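Tumor necrosis factor ligand superfamily member 13 (Mus musculus, PDB 1U5X) is a homotrimeric cytokine that binds the receptors TACI and BCMA and takes part in regulating tumor cell growth. Local coordinates at residues 79-91 against 99-111. Sequence-based numbering, arbitrary orientation.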
loop_
_atom_site.group_PDB
_atom_site.type_symbol
_atom_site.label_atom_id
_atom_site.label_comp_id
_atom_site.label_asym_id
_atom_site.label_seq_id
_atom_site.Cartn_x
_atom_site.Cartn_y
_atom_site.Cartn_z
ATOM N N ARG A 79 -2.219 -23.307 -14.984
ATOM C CA ARG A 79 -1.845 -22.000 -15.530
ATOM C C ARG A 79 -1.061 -21.130 -14.537
ATOM O O ARG A 79 -1.087 -21.345 -13.329
ATOM C CB ARG A 79 -3.094 -21.256 -16.032
ATOM N N ARG A 80 -0.349 -20.152 -15.088
ATOM C CA ARG A 80 0.497 -19.250 -14.335
ATOM C C ARG A 80 0.038 -17.825 -14.654
ATOM O O ARG A 80 -0.194 -17.492 -15.818
ATOM C CB ARG A 80 1.963 -19.491 -14.714
ATOM C CG ARG A 80 2.839 -18.244 -14.771
ATOM C CD ARG A 80 4.326 -18.557 -14.735
ATOM N NE ARG A 80 5.148 -17.375 -15.003
ATOM C CZ ARG A 80 6.444 -17.405 -15.320
ATOM N NH1 ARG A 80 7.111 -18.554 -15.413
ATOM N NH2 ARG A 80 7.085 -16.273 -15.539
ATOM N N GLU A 81 -0.089 -16.996 -13.619
ATOM C CA GLU A 81 -0.705 -15.677 -13.756
ATOM C C GLU A 81 0.016 -14.676 -12.878
ATOM O O GLU A 81 0.143 -14.912 -11.704
ATOM C CB GLU A 81 -2.169 -15.764 -13.310
ATOM C CG GLU A 81 -2.998 -14.509 -13.492
ATOM C CD GLU A 81 -4.409 -14.657 -12.945
ATOM O OE1 GLU A 81 -4.835 -13.802 -12.122
ATOM O OE2 GLU A 81 -5.089 -15.635 -13.332
ATOM N N THR A 82 0.463 -13.548 -13.428
ATOM C CA THR A 82 0.954 -12.480 -12.562
ATOM C C THR A 82 -0.245 -11.820 -11.886
ATOM O O THR A 82 -1.260 -11.574 -12.536
ATOM C CB THR A 82 1.746 -11.450 -13.386
ATOM O OG1 THR A 82 2.843 -12.093 -14.056
ATOM C CG2 THR A 82 2.360 -10.386 -12.511
ATOM N N LEU A 83 -0.125 -11.552 -10.594
ATOM C CA LEU A 83 -1.160 -10.836 -9.869
ATOM C C LEU A 83 -0.873 -9.338 -9.847
ATOM O O LEU A 83 -1.700 -8.530 -10.263
ATOM C CB LEU A 83 -1.327 -11.398 -8.480
ATOM C CG LEU A 83 -1.723 -12.885 -8.404
ATOM C CD1 LEU A 83 -1.943 -13.279 -6.947
ATOM C CD2 LEU A 83 -2.929 -13.203 -9.214
ATOM N N PHE A 84 0.287 -8.964 -9.351
ATOM C CA PHE A 84 0.715 -7.589 -9.421
ATOM C C PHE A 84 2.223 -7.478 -9.342
ATOM O O PHE A 84 2.901 -8.412 -8.939
ATOM C CB PHE A 84 0.096 -6.780 -8.277
ATOM C CG PHE A 84 0.451 -7.250 -6.905
ATOM C CD1 PHE A 84 -0.322 -8.224 -6.290
ATOM C CD2 PHE A 84 1.515 -6.708 -6.193
ATOM C CE1 PHE A 84 -0.054 -8.659 -4.992
ATOM C CE2 PHE A 84 1.791 -7.127 -4.882
ATOM C CZ PHE A 84 0.996 -8.106 -4.280
ATOM N N ARG A 85 2.739 -6.310 -9.689
ATOM C CA ARG A 85 4.175 -6.029 -9.550
ATOM C C ARG A 85 4.401 -4.614 -8.984
ATOM O O ARG A 85 3.551 -3.749 -9.085
ATOM C CB ARG A 85 4.895 -6.291 -10.875
ATOM C CG ARG A 85 5.124 -5.057 -11.725
ATOM C CD ARG A 85 5.483 -5.288 -13.217
ATOM N NE ARG A 85 6.462 -6.341 -13.501
ATOM C CZ ARG A 85 6.264 -7.386 -14.312
ATOM N NH1 ARG A 85 5.104 -7.584 -14.931
ATOM N NH2 ARG A 85 7.245 -8.254 -14.509
ATOM N N CYS A 86 5.549 -4.422 -8.367
ATOM C CA CYS A 86 6.002 -3.131 -7.892
ATOM C C CYS A 86 7.269 -2.802 -8.669
ATOM O O CYS A 86 8.051 -3.705 -8.934
ATOM C CB CYS A 86 6.270 -3.246 -6.405
ATOM S SG CYS A 86 6.559 -1.655 -5.675
ATOM N N ILE A 87 7.453 -1.552 -9.092
ATOM C CA ILE A 87 8.660 -1.175 -9.853
ATOM C C ILE A 87 9.255 0.134 -9.320
ATOM O O ILE A 87 8.513 1.078 -9.105
ATOM C CB ILE A 87 8.345 -1.018 -11.379
ATOM C CG1 ILE A 87 7.604 -2.227 -11.930
ATOM C CG2 ILE A 87 9.630 -0.863 -12.153
ATOM C CD1 ILE A 87 6.858 -1.913 -13.162
ATOM N N ARG A 88 10.583 0.207 -9.154
ATOM C CA ARG A 88 11.262 1.399 -8.623
ATOM C C ARG A 88 12.581 1.622 -9.300
ATOM O O ARG A 88 13.420 0.746 -9.240
ATOM C CB ARG A 88 11.616 1.231 -7.141
ATOM C CG ARG A 88 10.481 1.307 -6.224
ATOM C CD ARG A 88 10.353 2.602 -5.444
ATOM N NE ARG A 88 9.037 2.622 -4.839
ATOM C CZ ARG A 88 7.885 2.569 -5.505
ATOM N NH1 ARG A 88 7.846 2.551 -6.834
ATOM N NH2 ARG A 88 6.745 2.540 -4.829
ATOM N N SER A 89 12.788 2.801 -9.882
ATOM C CA SER A 89 14.123 3.200 -10.323
ATOM C C SER A 89 14.992 3.492 -9.092
ATOM O O SER A 89 14.505 3.983 -8.052
ATOM C CB SER A 89 14.047 4.418 -11.225
ATOM O OG SER A 89 13.271 4.125 -12.369
ATOM N N MET A 90 16.268 3.134 -9.199
ATOM C CA MET A 90 17.226 3.310 -8.123
ATOM C C MET A 90 18.220 4.392 -8.524
ATOM O O MET A 90 18.585 4.486 -9.706
ATOM C CB MET A 90 17.955 1.986 -7.847
ATOM C CG MET A 90 17.055 0.838 -7.393
ATOM S SD MET A 90 16.158 1.161 -5.852
ATOM C CE MET A 90 17.560 1.663 -4.705
ATOM N N PRO A 91 18.645 5.225 -7.566
ATOM C CA PRO A 91 19.703 6.211 -7.815
ATOM C C PRO A 91 21.006 5.567 -8.267
ATOM O O PRO A 91 21.277 4.420 -7.920
ATOM C CB PRO A 91 19.923 6.854 -6.435
ATOM C CG PRO A 91 18.678 6.628 -5.695
ATOM C CD PRO A 91 18.133 5.322 -6.186
ATOM N N ASN A 99 15.453 2.103 -1.377
ATOM C CA ASN A 99 14.039 2.252 -1.728
ATOM C C ASN A 99 13.220 1.024 -1.375
ATOM O O ASN A 99 13.569 -0.076 -1.778
ATOM C CB ASN A 99 13.904 2.475 -3.247
ATOM C CG ASN A 99 14.130 3.916 -3.671
ATOM O OD1 ASN A 99 13.509 4.836 -3.152
ATOM N ND2 ASN A 99 15.001 4.112 -4.674
ATOM N N SER A 100 12.105 1.217 -0.662
ATOM C CA SER A 100 11.129 0.169 -0.471
ATOM C C SER A 100 10.144 0.230 -1.639
ATOM O O SER A 100 9.860 1.289 -2.193
ATOM C CB SER A 100 10.405 0.296 0.900
ATOM O OG SER A 100 9.801 1.559 1.078
ATOM N N CYS A 101 9.646 -0.924 -2.033
ATOM C CA CYS A 101 8.649 -1.027 -3.076
ATOM C C CYS A 101 7.492 -1.794 -2.482
ATOM O O CYS A 101 7.613 -2.966 -2.186
ATOM C CB CYS A 101 9.251 -1.747 -4.284
ATOM S SG CYS A 101 8.529 -1.264 -5.836
ATOM N N TYR A 102 6.364 -1.117 -2.292
ATOM C CA TYR A 102 5.159 -1.761 -1.740
ATOM C C TYR A 102 4.070 -1.839 -2.812
ATOM O O TYR A 102 3.838 -0.865 -3.538
ATOM C CB TYR A 102 4.629 -0.925 -0.561
ATOM C CG TYR A 102 3.380 -1.481 0.110
ATOM C CD1 TYR A 102 2.111 -1.246 -0.430
ATOM C CD2 TYR A 102 3.461 -2.284 1.252
ATOM C CE1 TYR A 102 0.950 -1.787 0.159
ATOM C CE2 TYR A 102 2.288 -2.807 1.835
ATOM C CZ TYR A 102 1.068 -2.549 1.315
ATOM O OH TYR A 102 -0.136 -3.026 1.823
ATOM N N SER A 103 3.387 -2.978 -2.887
ATOM C CA SER A 103 2.148 -3.090 -3.689
ATOM C C SER A 103 1.239 -4.106 -3.059
ATOM O O SER A 103 1.658 -4.900 -2.202
ATOM C CB SER A 103 2.479 -3.426 -5.156
ATOM O OG SER A 103 1.314 -3.428 -5.982
ATOM N N ALA A 104 -0.023 -4.043 -3.421
ATOM C CA ALA A 104 -1.026 -4.923 -2.822
ATOM C C ALA A 104 -2.295 -4.881 -3.660
ATOM O O ALA A 104 -2.563 -3.919 -4.380
ATOM C CB ALA A 104 -1.356 -4.455 -1.423
ATOM N N GLY A 105 -3.076 -5.931 -3.575
ATOM C CA GLY A 105 -4.378 -5.966 -4.207
ATOM C C GLY A 105 -5.219 -7.126 -3.771
ATOM O O GLY A 105 -4.756 -7.952 -2.983
ATOM N N VAL A 106 -6.444 -7.184 -4.294
ATOM C CA VAL A 106 -7.395 -8.198 -3.889
ATOM C C VAL A 106 -7.611 -9.180 -5.015
ATOM O O VAL A 106 -7.914 -8.770 -6.125
ATOM C CB VAL A 106 -8.729 -7.603 -3.476
ATOM C CG1 VAL A 106 -9.683 -8.680 -3.086
ATOM C CG2 VAL A 106 -8.522 -6.706 -2.297
ATOM N N PHE A 107 -7.447 -10.472 -4.700
ATOM C CA PHE A 107 -7.464 -11.519 -5.711
ATOM C C PHE A 107 -8.176 -12.773 -5.242
ATOM O O PHE A 107 -8.141 -13.126 -4.061
ATOM C CB PHE A 107 -6.028 -11.881 -6.080
ATOM C CG PHE A 107 -5.237 -10.719 -6.563
ATOM C CD1 PHE A 107 -5.325 -10.327 -7.879
ATOM C CD2 PHE A 107 -4.417 -9.991 -5.685
ATOM C CE1 PHE A 107 -4.626 -9.224 -8.328
ATOM C CE2 PHE A 107 -3.697 -8.895 -6.143
ATOM C CZ PHE A 107 -3.810 -8.529 -7.467
ATOM N N HIS A 108 -8.834 -13.429 -6.183
ATOM C CA HIS A 108 -9.481 -14.708 -5.952
ATOM C C HIS A 108 -8.406 -15.767 -6.139
ATOM O O HIS A 108 -7.820 -15.889 -7.225
ATOM C CB HIS A 108 -10.573 -14.957 -6.971
ATOM C CG HIS A 108 -11.311 -16.247 -6.766
ATOM N ND1 HIS A 108 -12.240 -16.435 -5.765
ATOM C CD2 HIS A 108 -11.245 -17.417 -7.436
ATOM C CE1 HIS A 108 -12.735 -17.659 -5.848
ATOM N NE2 HIS A 108 -12.142 -18.282 -6.851
ATOM N N LEU A 109 -8.146 -16.499 -5.056
ATOM C CA LEU A 109 -7.169 -17.567 -5.026
ATOM C C LEU A 109 -7.941 -18.863 -4.850
ATOM O O LEU A 109 -8.977 -18.903 -4.180
ATOM C CB LEU A 109 -6.157 -17.338 -3.872
ATOM C CG LEU A 109 -5.435 -15.989 -3.860
ATOM C CD1 LEU A 109 -4.398 -15.906 -2.732
ATOM C CD2 LEU A 109 -4.777 -15.707 -5.159
ATOM N N HIS A 110 -7.430 -19.915 -5.471
ATOM C CA HIS A 110 -8.080 -21.228 -5.526
ATOM C C HIS A 110 -7.214 -22.215 -4.715
ATOM O O HIS A 110 -5.991 -22.141 -4.738
ATOM C CB HIS A 110 -8.204 -21.670 -6.981
ATOM C CG HIS A 110 -8.929 -20.696 -7.873
ATOM N ND1 HIS A 110 -10.028 -21.056 -8.621
ATOM C CD2 HIS A 110 -8.680 -19.400 -8.180
ATOM C CE1 HIS A 110 -10.432 -20.027 -9.340
ATOM N NE2 HIS A 110 -9.628 -19.009 -9.094
ATOM N N GLN A 111 -7.834 -23.084 -3.936
ATOM C CA GLN A 111 -7.057 -24.075 -3.193
ATOM C C GLN A 111 -6.163 -24.867 -4.150
ATOM O O GLN A 111 -6.561 -25.174 -5.271
ATOM C CB GLN A 111 -7.948 -25.006 -2.374
ATOM C CG GLN A 111 -8.909 -25.811 -3.125
ATOM C CD GLN A 111 -9.657 -26.810 -2.230
ATOM O OE1 GLN A 111 -9.207 -27.164 -1.109
ATOM N NE2 GLN A 111 -10.792 -27.258 -2.715
HETATM O O HOH W 1 -6.774 -13.896 -9.469
#
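The disulfide between Cys86 and Cys101 links the segment that continues from strand 80-85 to strand 99-109, and so joins different sheets in the jelly roll of the TNF homology domain, the part of the protein held in this chain: 80-85 pairs with 71-75, whereas 99-109 pairs with 51-61. The axes of 80-85 and 99-109 pass 7.1 Å apart at 143°, so side chains, and not a backbone ladder, join them. At Cys86, SG lies anti to the backbone N, which carries it across to Cys101.

Beyond the bridge, Phe107 is approached from two directions. Leu83 CB sits over one face of its ring, 3.9 Å from the centroid and 12° off the normal, a CH-pi contact. Phe84 instead meets it rim to rim: CD1 is 3.4 Å from Phe107 CE2, and the ring planes are only 13° apart without overlapping. Both can turn inward because Leu83 and Phe84 form a classic beta bulge opposite Val72. The Phe84 ring also lies against Ser103, whose OG bonds to Gln58 of a second subunit.

On the other side of the bridge, Cys101 SG lies over one face of the Arg88 guanidinium, 3.9 Å from CZ. At the edge of that group, NE gives a weak, bent bond to Ser100 O (3.1 Å), while NH1 reaches Ser100 O of the second subunit. The bridge region is thus built into the trimer interface as well as into the core. Farther along, Met90 folds back on itself and runs alongside Asn99, the two side chains heading opposite ways. Asn99 OD1 accepts a hydrogen bond from Ser89 N of the third subunit, and ND2 points almost straight at Met90 SD in a weak hydrogen bond of 3.4 Å.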